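PDB 5ICU: CopC from Methylosinus trichosporium OB3b, which binds copper(II) and, as a periplasmic member of the CopC family, probably serves in copper handling and homeostasis. Local coordinates for residues H1-V15 with S82-D96. Numbering follows the deposited sequence.
Sequences HSFLVDASPSAKDHV and SDGHIVEGKYEFTVD. With CU (copper (II) ion), chain B.
Tyr91 reaches across from strand 86-95 into the bend made by Ala7, Pro9 and Ala11. With CG set between backbone N and carbonyl carbon (chi1 65°), the ring is carried toward residues 7-11: CB meets Ala11 CB at 3.7 Å, CD1 lies against Ala11 N, and the hydroxyl ends beside Ala7 CB and gives a weak hydrogen bond to Pro9 O. Val22, Leu24 and Val75 pack round the same buried side chain. A leucine here would probably leave Pro9 O without this donor and open a gap between the two sheets. Pro9, after a cis peptide bond, sets CG over the centre of the Phe93 ring, 3.9 Å from its centroid. Strand 14-15 pairs in parallel with 86-95, Val15 N bonding to Thr94 O and Asp96 N to Val15 O. On the exposed side, the His14 ring rests a face on Thr94 CB, while ND1 donates in its ring plane to the syn side of Asp96 OD1 (2.8 Å). The other exposed end is held by metal: copper binds His1 N and ND1, His85 ND1 and a water, with Asp83 OD2 at 2.3 Å. Chelation by the amino-terminal histidine, at one end of a cupredoxin-like beta sandwich, marks the CopC copper(II) site.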
ATOM      1  N   HIS A   1      -0.623  -1.892  19.161  1.00  9.99           N
ATOM      2  CA  HIS A   1      -0.073  -1.802  17.794  1.00  9.67           C
ATOM      3  C   HIS A   1      -1.035  -2.423  16.831  1.00  9.10           C
ATOM      4  O   HIS A   1      -1.523  -3.544  17.064  1.00 10.05           O
ATOM      5  CB  HIS A   1       1.223  -2.575  17.697  1.00 10.41           C
ATOM      6  CG  HIS A   1       2.353  -1.980  18.458  1.00 11.71           C
ATOM      7  ND1 HIS A   1       2.222  -1.441  19.718  1.00 13.12           N
ATOM      8  CD2 HIS A   1       3.626  -1.774  18.089  1.00 12.99           C
ATOM      9  CE1 HIS A   1       3.404  -1.024  20.130  1.00 13.31           C
ATOM     10  NE2 HIS A   1       4.268  -1.217  19.166  1.00 13.13           N
ATOM     11  N   SER A   2      -1.314  -1.707  15.751  1.00  7.67           N
ATOM     12  CA  SER A   2      -2.182  -2.184  14.675  1.00  7.28           C
ATOM     13  C   SER A   2      -1.310  -2.697  13.578  1.00  6.99           C
ATOM     14  O   SER A   2      -0.864  -1.965  12.724  1.00  7.19           O
ATOM     15  CB  SER A   2      -3.072  -1.056  14.212  1.00  7.03           C
ATOM     16  OG  SER A   2      -3.960  -0.747  15.262  1.00  7.31           O
ATOM     17  N   PHE A   3      -0.960  -3.971  13.653  1.00  6.84           N
ATOM     18  CA  PHE A   3      -0.073  -4.594  12.672  1.00  6.73           C
ATOM     19  C   PHE A   3      -0.769  -4.901  11.366  1.00  6.68           C
ATOM     20  O   PHE A   3      -1.951  -5.201  11.348  1.00  6.91           O
ATOM     21  CB  PHE A   3       0.492  -5.885  13.253  1.00  6.95           C
ATOM     22  CG  PHE A   3       1.481  -5.672  14.397  1.00  7.08           C
ATOM     23  CD1 PHE A   3       2.654  -4.975  14.158  1.00  7.04           C
ATOM     24  CD2 PHE A   3       1.232  -6.114  15.681  1.00  7.25           C
ATOM     25  CE1 PHE A   3       3.555  -4.740  15.189  1.00  7.28           C
ATOM     26  CE2 PHE A   3       2.167  -5.885  16.719  1.00  7.50           C
ATOM     27  CZ  PHE A   3       3.331  -5.194  16.418  1.00  7.46           C
ATOM     28  N   LEU A   4      -0.043  -4.928  10.251  1.00  6.53           N
ATOM     29  CA  LEU A   4      -0.648  -5.318   8.993  1.00  6.74           C
ATOM     30  C   LEU A   4      -1.101  -6.771   9.079  1.00  7.30           C
ATOM     31  O   LEU A   4      -0.328  -7.661   9.502  1.00  7.31           O
ATOM     32  CB  LEU A   4       0.390  -5.203   7.861  1.00  6.68           C
ATOM     33  CG  LEU A   4      -0.174  -5.422   6.457  1.00  6.93           C
ATOM     34  CD1 LEU A   4      -1.060  -4.267   5.971  1.00  7.13           C
ATOM     35  CD2 LEU A   4       0.976  -5.658   5.475  1.00  7.07           C
ATOM     36  N   VAL A   5      -2.346  -7.037   8.639  1.00  7.64           N
ATOM     37  CA  VAL A   5      -2.835  -8.419   8.572  1.00  8.40           C
ATOM     38  C   VAL A   5      -3.289  -8.855   7.210  1.00  9.11           C
ATOM     39  O   VAL A   5      -3.420 -10.053   6.985  1.00  9.94           O
ATOM     40  CB  VAL A   5      -3.930  -8.710   9.620  1.00  8.63           C
ATOM     41  CG1 VAL A   5      -3.387  -8.504  11.031  1.00  8.54           C
ATOM     42  CG2 VAL A   5      -5.191  -7.905   9.352  1.00  8.65           C
ATOM     43  N   ASP A   6      -3.527  -7.935   6.300  1.00  9.60           N
ATOM     44  CA  ASP A   6      -3.857  -8.278   4.910  1.00 10.48           C
ATOM     45  C   ASP A   6      -3.532  -7.118   4.011  1.00  9.55           C
ATOM     46  O   ASP A   6      -3.584  -5.996   4.432  1.00  8.98           O
ATOM     47  CB  ASP A   6      -5.347  -8.654   4.779  1.00 12.69           C
ATOM     48  CG  ASP A   6      -5.630  -9.568   3.578  1.00 15.03           C
ATOM     49  OD1 ASP A   6      -4.706 -10.022   2.882  1.00 17.42           O
ATOM     50  OD2 ASP A   6      -6.827  -9.819   3.352  1.00 20.25           O
ATOM     51  N   ALA A   7      -3.248  -7.387   2.748  1.00  9.17           N
ATOM     52  CA  ALA A   7      -2.962  -6.340   1.789  1.00  8.93           C
ATOM     53  C   ALA A   7      -3.317  -6.806   0.397  1.00  9.38           C
ATOM     54  O   ALA A   7      -3.230  -7.996   0.105  1.00 10.14           O
ATOM     55  CB  ALA A   7      -1.504  -5.977   1.851  1.00  8.54           C
ATOM     56  N   SER A   8      -3.680  -5.832  -0.432  1.00  9.64           N
ATOM     57  CA  SER A   8      -3.887  -6.028  -1.876  1.00 10.74           C
ATOM     58  C   SER A   8      -3.226  -4.896  -2.636  1.00 10.59           C
ATOM     59  O   SER A   8      -3.567  -3.757  -2.407  1.00 10.67           O
ATOM     60  CB  SER A   8      -5.383  -6.013  -2.198  1.00 11.75           C
ATOM     61  OG  SER A   8      -5.563  -6.097  -3.597  1.00 14.26           O
ATOM     62  N   PRO A   9      -2.282  -5.158  -3.555  1.00 10.33           N
ATOM     63  CA  PRO A   9      -1.597  -6.451  -3.692  1.00 10.51           C
ATOM     64  C   PRO A   9      -0.898  -6.883  -2.410  1.00 10.97           C
ATOM     65  O   PRO A   9      -0.628  -6.042  -1.570  1.00  9.94           O
ATOM     66  CB  PRO A   9      -0.576  -6.174  -4.798  1.00 10.69           C
ATOM     67  CG  PRO A   9      -1.024  -4.919  -5.436  1.00 10.57           C
ATOM     68  CD  PRO A   9      -1.645  -4.117  -4.368  1.00 10.38           C
ATOM     69  N   SER A  10      -0.610  -8.153  -2.204  1.00 12.33           N
ATOM     70  CA  SER A  10       0.207  -8.465  -1.020  1.00 13.16           C
ATOM     71  C   SER A  10       1.623  -8.860  -1.386  1.00 12.40           C
ATOM     72  O   SER A  10       1.991  -8.875  -2.559  1.00 12.00           O
ATOM     73  CB  SER A  10      -0.437  -9.471  -0.064  1.00 14.47           C
ATOM     74  OG  SER A  10      -0.543 -10.680  -0.756  1.00 15.36           O
ATOM     75  N   ALA A  11       2.420  -9.082  -0.354  1.00 11.87           N
ATOM     76  CA  ALA A  11       3.840  -9.333  -0.472  1.00 11.50           C
ATOM     77  C   ALA A  11       4.104 -10.446  -1.469  1.00 11.93           C
ATOM     78  O   ALA A  11       3.550 -11.551  -1.382  1.00 11.38           O
ATOM     79  CB  ALA A  11       4.438  -9.716   0.868  1.00 11.91           C
ATOM     80  N   LYS A  12       4.990 -10.113  -2.402  1.00 12.19           N
ATOM     81  CA  LYS A  12       5.491 -10.988  -3.464  1.00 13.73           C
ATOM     82  C   LYS A  12       4.460 -11.363  -4.534  1.00 13.74           C
ATOM     83  O   LYS A  12       4.731 -12.210  -5.385  1.00 14.44           O
ATOM     84  CB  LYS A  12       6.258 -12.188  -2.873  1.00 15.03           C
ATOM     85  CG  LYS A  12       7.455 -11.684  -2.058  1.00 16.92           C
ATOM     86  CD  LYS A  12       8.237 -12.690  -1.294  1.00 19.03           C
ATOM     87  CE  LYS A  12       9.446 -12.021  -0.654  1.00 20.09           C
ATOM     88  NZ  LYS A  12      10.137 -12.929   0.309  1.00 21.71           N
ATOM     89  N   ASP A  13       3.301 -10.698  -4.540  1.00 13.55           N
ATOM     90  CA  ASP A  13       2.287 -10.936  -5.581  1.00 13.77           C
ATOM     91  C   ASP A  13       2.798 -10.407  -6.906  1.00 12.95           C
ATOM     92  O   ASP A  13       3.503  -9.415  -6.979  1.00 12.38           O
ATOM     93  CB  ASP A  13       0.951 -10.220  -5.308  1.00 15.05           C
ATOM     94  CG  ASP A  13       0.088 -10.917  -4.261  1.00 16.61           C
ATOM     95  OD1 ASP A  13       0.351 -12.079  -3.812  1.00 19.23           O
ATOM     96  OD2 ASP A  13      -0.932 -10.281  -3.907  1.00 18.11           O
ATOM     97  N   HIS A  14       2.392 -11.119  -7.949  1.00 12.81           N
ATOM     98  CA  HIS A  14       2.407 -10.596  -9.305  1.00 12.73           C
ATOM     99  C   HIS A  14       0.998 -10.307  -9.710  1.00 12.90           C
ATOM    100  O   HIS A  14       0.130 -11.192  -9.594  1.00 14.13           O
ATOM    101  CB  HIS A  14       2.991 -11.628 -10.245  1.00 13.16           C
ATOM    102  CG  HIS A  14       4.460 -11.784 -10.095  1.00 13.43           C
ATOM    103  ND1 HIS A  14       5.360 -11.446 -11.078  1.00 13.87           N
ATOM    104  CD2 HIS A  14       5.202 -12.182  -9.043  1.00 14.09           C
ATOM    105  CE1 HIS A  14       6.587 -11.663 -10.657  1.00 14.44           C
ATOM    106  NE2 HIS A  14       6.516 -12.099  -9.409  1.00 14.68           N
ATOM    107  N   VAL A  15       0.766  -9.125 -10.258  1.00 12.10           N
ATOM    108  CA  VAL A  15      -0.541  -8.704 -10.724  1.00 12.17           C
ATOM    109  C   VAL A  15      -0.404  -8.509 -12.224  1.00 11.91           C
ATOM    110  O   VAL A  15       0.659  -8.157 -12.716  1.00 11.98           O
ATOM    111  CB  VAL A  15      -1.105  -7.463  -9.993  1.00 12.10           C
ATOM    112  CG1 VAL A  15      -1.291  -7.806  -8.513  1.00 12.30           C
ATOM    113  CG2 VAL A  15      -0.218  -6.245 -10.166  1.00 11.46           C
ATOM    114  N   SER A  82      -4.645   3.212  16.719  1.00  8.66           N
ATOM    115  CA  SER A  82      -5.630   3.857  17.590  1.00  9.97           C
ATOM    116  C   SER A  82      -5.177   3.795  19.031  1.00 10.75           C
ATOM    117  O   SER A  82      -5.652   4.628  19.834  1.00 12.04           O
ATOM    118  CB  SER A  82      -7.020   3.259  17.382  1.00 10.38           C
ATOM    119  OG  SER A  82      -7.476   3.501  16.052  1.00 11.23           O
ATOM    120  N   ASP A  83      -4.266   2.889  19.406  1.00 11.21           N
ATOM    121  CA  ASP A  83      -3.789   2.835  20.767  1.00 12.03           C
ATOM    122  C   ASP A  83      -2.603   3.740  21.008  1.00 11.50           C
ATOM    123  O   ASP A  83      -1.967   3.660  22.086  1.00 13.72           O
ATOM    124  CB  ASP A  83      -3.479   1.390  21.171  1.00 12.95           C
ATOM    125  CG  ASP A  83      -2.196   0.851  20.567  1.00 13.53           C
ATOM    126  OD1 ASP A  83      -1.680   1.446  19.577  1.00 13.14           O
ATOM    127  OD2 ASP A  83      -1.721  -0.212  21.061  1.00 14.32           O
ATOM    128  N   GLY A  84      -2.270   4.600  20.032  1.00 10.55           N
ATOM    129  CA  GLY A  84      -1.222   5.565  20.148  1.00  9.94           C
ATOM    130  C   GLY A  84       0.147   5.142  19.662  1.00  9.49           C
ATOM    131  O   GLY A  84       1.080   5.892  19.813  1.00 10.24           O
ATOM    132  N   HIS A  85       0.309   3.934  19.095  1.00  8.48           N
ATOM    133  CA  HIS A  85       1.628   3.385  18.736  1.00  8.16           C
ATOM    134  C   HIS A  85       1.842   3.368  17.258  1.00  7.29           C
ATOM    135  O   HIS A  85       0.925   3.087  16.486  1.00  7.23           O
ATOM    136  CB  HIS A  85       1.785   1.984  19.316  1.00  8.54           C
ATOM    137  CG  HIS A  85       1.527   1.949  20.795  1.00  9.34           C
ATOM    138  ND1 HIS A  85       0.983   0.861  21.413  1.00 10.03           N
ATOM    139  CD2 HIS A  85       1.650   2.895  21.757  1.00  9.86           C
ATOM    140  CE1 HIS A  85       0.796   1.120  22.698  1.00 10.13           C
ATOM    141  NE2 HIS A  85       1.202   2.345  22.929  1.00 10.29           N
ATOM    142  N   ILE A  86       3.050   3.720  16.863  1.00  6.73           N
ATOM    143  CA  ILE A  86       3.403   3.800  15.449  1.00  6.42           C
ATOM    144  C   ILE A  86       3.880   2.439  14.961  1.00  6.23           C
ATOM    145  O   ILE A  86       4.660   1.766  15.632  1.00  6.92           O
ATOM    146  CB  ILE A  86       4.507   4.858  15.239  1.00  6.54           C
ATOM    147  CG1 ILE A  86       4.035   6.218  15.749  1.00  6.48           C
ATOM    148  CG2 ILE A  86       4.941   4.912  13.782  1.00  6.56           C
ATOM    149  CD1 ILE A  86       5.161   7.198  15.967  1.00  6.61           C
ATOM    150  N   VAL A  87       3.399   2.066  13.778  1.00  5.68           N
ATOM    151  CA  VAL A  87       3.784   0.844  13.095  1.00  5.59           C
ATOM    152  C   VAL A  87       4.307   1.177  11.688  1.00  5.33           C
ATOM    153  O   VAL A  87       3.617   1.852  10.904  1.00  5.50           O
ATOM    154  CB  VAL A  87       2.605  -0.143  13.006  1.00  5.64           C
ATOM    155  CG1 VAL A  87       2.932  -1.316  12.104  1.00  5.91           C
ATOM    156  CG2 VAL A  87       2.167  -0.606  14.402  1.00  5.84           C
ATOM    157  N   GLU A  88       5.504   0.701  11.367  1.00  5.19           N
ATOM    158  CA  GLU A  88       6.049   0.734  10.026  1.00  5.09           C
ATOM    159  C   GLU A  88       6.115  -0.645   9.430  1.00  4.79           C
ATOM    160  O   GLU A  88       6.367  -1.632  10.132  1.00  4.86           O
ATOM    161  CB  GLU A  88       7.449   1.357   9.986  1.00  5.42           C
ATOM    162  CG  GLU A  88       8.561   0.557  10.641  1.00  5.95           C
ATOM    163  CD  GLU A  88       9.210  -0.556   9.857  1.00  6.36           C
ATOM    164  OE1 GLU A  88       9.188  -0.597   8.652  1.00  6.55           O
ATOM    165  OE2 GLU A  88       9.918  -1.405  10.514  1.00  7.41           O
ATOM    166  N   GLY A  89       5.953  -0.715   8.099  1.00  4.55           N
ATOM    167  CA  GLY A  89       6.246  -1.967   7.398  1.00  4.69           C
ATOM    168  C   GLY A  89       6.369  -1.664   5.918  1.00  4.58           C
ATOM    169  O   GLY A  89       6.314  -0.527   5.467  1.00  4.60           O
ATOM    170  N   LYS A  90       6.571  -2.722   5.148  1.00  4.69           N
ATOM    171  CA  LYS A  90       6.902  -2.622   3.737  1.00  4.76           C
ATOM    172  C   LYS A  90       6.863  -3.998   3.080  1.00  4.96           C
ATOM    173  O   LYS A  90       7.151  -4.985   3.732  1.00  4.92           O
ATOM    174  CB  LYS A  90       8.241  -1.930   3.494  1.00  4.81           C
ATOM    175  CG  LYS A  90       9.485  -2.643   4.026  1.00  5.03           C
ATOM    176  CD  LYS A  90       9.630  -2.530   5.538  1.00  5.14           C
ATOM    177  CE  LYS A  90      10.965  -2.997   6.029  1.00  5.43           C
ATOM    178  NZ  LYS A  90      11.022  -2.962   7.510  1.00  5.50           N
ATOM    179  N   TYR A  91       6.512  -4.013   1.813  1.00  5.27           N
ATOM    180  CA  TYR A  91       6.560  -5.256   1.035  1.00  5.68           C
ATOM    181  C   TYR A  91       6.658  -4.960  -0.443  1.00  6.06           C
ATOM    182  O   TYR A  91       6.389  -3.846  -0.847  1.00  5.69           O
ATOM    183  CB  TYR A  91       5.337  -6.134   1.332  1.00  5.92           C
ATOM    184  CG  TYR A  91       4.000  -5.517   0.893  1.00  6.07           C
ATOM    185  CD1 TYR A  91       3.512  -5.696  -0.408  1.00  6.25           C
ATOM    186  CD2 TYR A  91       3.200  -4.767   1.763  1.00  6.22           C
ATOM    187  CE1 TYR A  91       2.307  -5.110  -0.806  1.00  6.52           C
ATOM    188  CE2 TYR A  91       2.017  -4.209   1.374  1.00  6.66           C
ATOM    189  CZ  TYR A  91       1.554  -4.394   0.087  1.00  6.63           C
ATOM    190  OH  TYR A  91       0.349  -3.857  -0.307  1.00  7.64           O
ATOM    191  N   GLU A  92       7.035  -5.962  -1.223  1.00  7.22           N
ATOM    192  CA  GLU A  92       7.222  -5.811  -2.653  1.00  8.25           C
ATOM    193  C   GLU A  92       6.078  -6.466  -3.406  1.00  8.34           C
ATOM    194  O   GLU A  92       5.485  -7.430  -2.932  1.00  8.76           O
ATOM    195  CB  GLU A  92       8.558  -6.430  -3.053  1.00  9.34           C
ATOM    196  CG  GLU A  92       8.967  -6.311  -4.514  1.00 10.70           C
ATOM    197  CD  GLU A  92       8.619  -7.491  -5.403  0.50 11.53           C
ATOM    198  OE1 GLU A  92       8.347  -8.615  -4.924  0.50 12.95           O
ATOM    199  OE2 GLU A  92       8.622  -7.299  -6.627  0.50 12.09           O
ATOM    200  N   PHE A  93       5.776  -5.937  -4.590  1.00  8.26           N
ATOM    201  CA  PHE A  93       4.899  -6.647  -5.551  1.00  8.51           C
ATOM    202  C   PHE A  93       5.367  -6.298  -6.943  1.00  8.68           C
ATOM    203  O   PHE A  93       6.100  -5.360  -7.125  1.00  8.78           O
ATOM    204  CB  PHE A  93       3.418  -6.349  -5.349  1.00  8.55           C
ATOM    205  CG  PHE A  93       3.000  -4.988  -5.798  1.00  8.43           C
ATOM    206  CD1 PHE A  93       3.112  -3.910  -4.973  1.00  8.54           C
ATOM    207  CD2 PHE A  93       2.480  -4.786  -7.087  1.00  8.79           C
ATOM    208  CE1 PHE A  93       2.717  -2.656  -5.384  1.00  8.44           C
ATOM    209  CE2 PHE A  93       2.091  -3.544  -7.503  1.00  8.60           C
ATOM    210  CZ  PHE A  93       2.202  -2.458  -6.668  1.00  8.67           C
ATOM    211  N   THR A  94       4.932  -7.100  -7.917  1.00  8.93           N
ATOM    212  CA  THR A  94       5.332  -6.911  -9.311  1.00  8.98           C
ATOM    213  C   THR A  94       4.129  -6.768 -10.208  1.00  8.56           C
ATOM    214  O   THR A  94       3.150  -7.508 -10.068  1.00  8.61           O
ATOM    215  CB  THR A  94       6.187  -8.096  -9.782  1.00  9.59           C
ATOM    216  OG1 THR A  94       7.380  -8.193  -8.978  1.00 10.59           O
ATOM    217  CG2 THR A  94       6.609  -7.875 -11.232  1.00 10.10           C
ATOM    218  N   VAL A  95       4.204  -5.763 -11.085  1.00  8.19           N
ATOM    219  CA  VAL A  95       3.238  -5.586 -12.190  1.00  8.29           C
ATOM    220  C   VAL A  95       3.828  -6.299 -13.383  1.00  8.32           C
ATOM    221  O   VAL A  95       4.856  -5.908 -13.902  1.00  8.19           O
ATOM    222  CB  VAL A  95       3.006  -4.101 -12.494  1.00  8.19           C
ATOM    223  CG1 VAL A  95       2.035  -3.926 -13.645  1.00  8.55           C
ATOM    224  CG2 VAL A  95       2.477  -3.377 -11.247  1.00  8.20           C
ATOM    225  N   ASP A  96       3.176  -7.386 -13.767  1.00  8.46           N
ATOM    226  CA  ASP A  96       3.542  -8.125 -14.986  1.00  8.67           C
ATOM    227  C   ASP A  96       2.939  -7.481 -16.240  1.00  8.22           C
ATOM    228  O   ASP A  96       1.917  -6.840 -16.171  1.00  8.26           O
ATOM    229  CB  ASP A  96       2.975  -9.551 -14.924  1.00  9.62           C
ATOM    230  CG  ASP A  96       3.585 -10.451 -13.884  1.00 10.66           C
ATOM    231  OD1 ASP A  96       4.697 -10.173 -13.439  1.00 11.35           O
ATOM    232  OD2 ASP A  96       2.919 -11.473 -13.576  1.00 11.75           O
TER
HETATM  233 CU    CU B 201       0.432  -0.795  20.509  1.00 13.96          CU
HETATM  234  O   HOH W   1       6.748  -9.604  -6.571  1.00 19.69           O
HETATM  235  O   HOH W   2       0.337  -2.296  22.344  1.00 18.54           O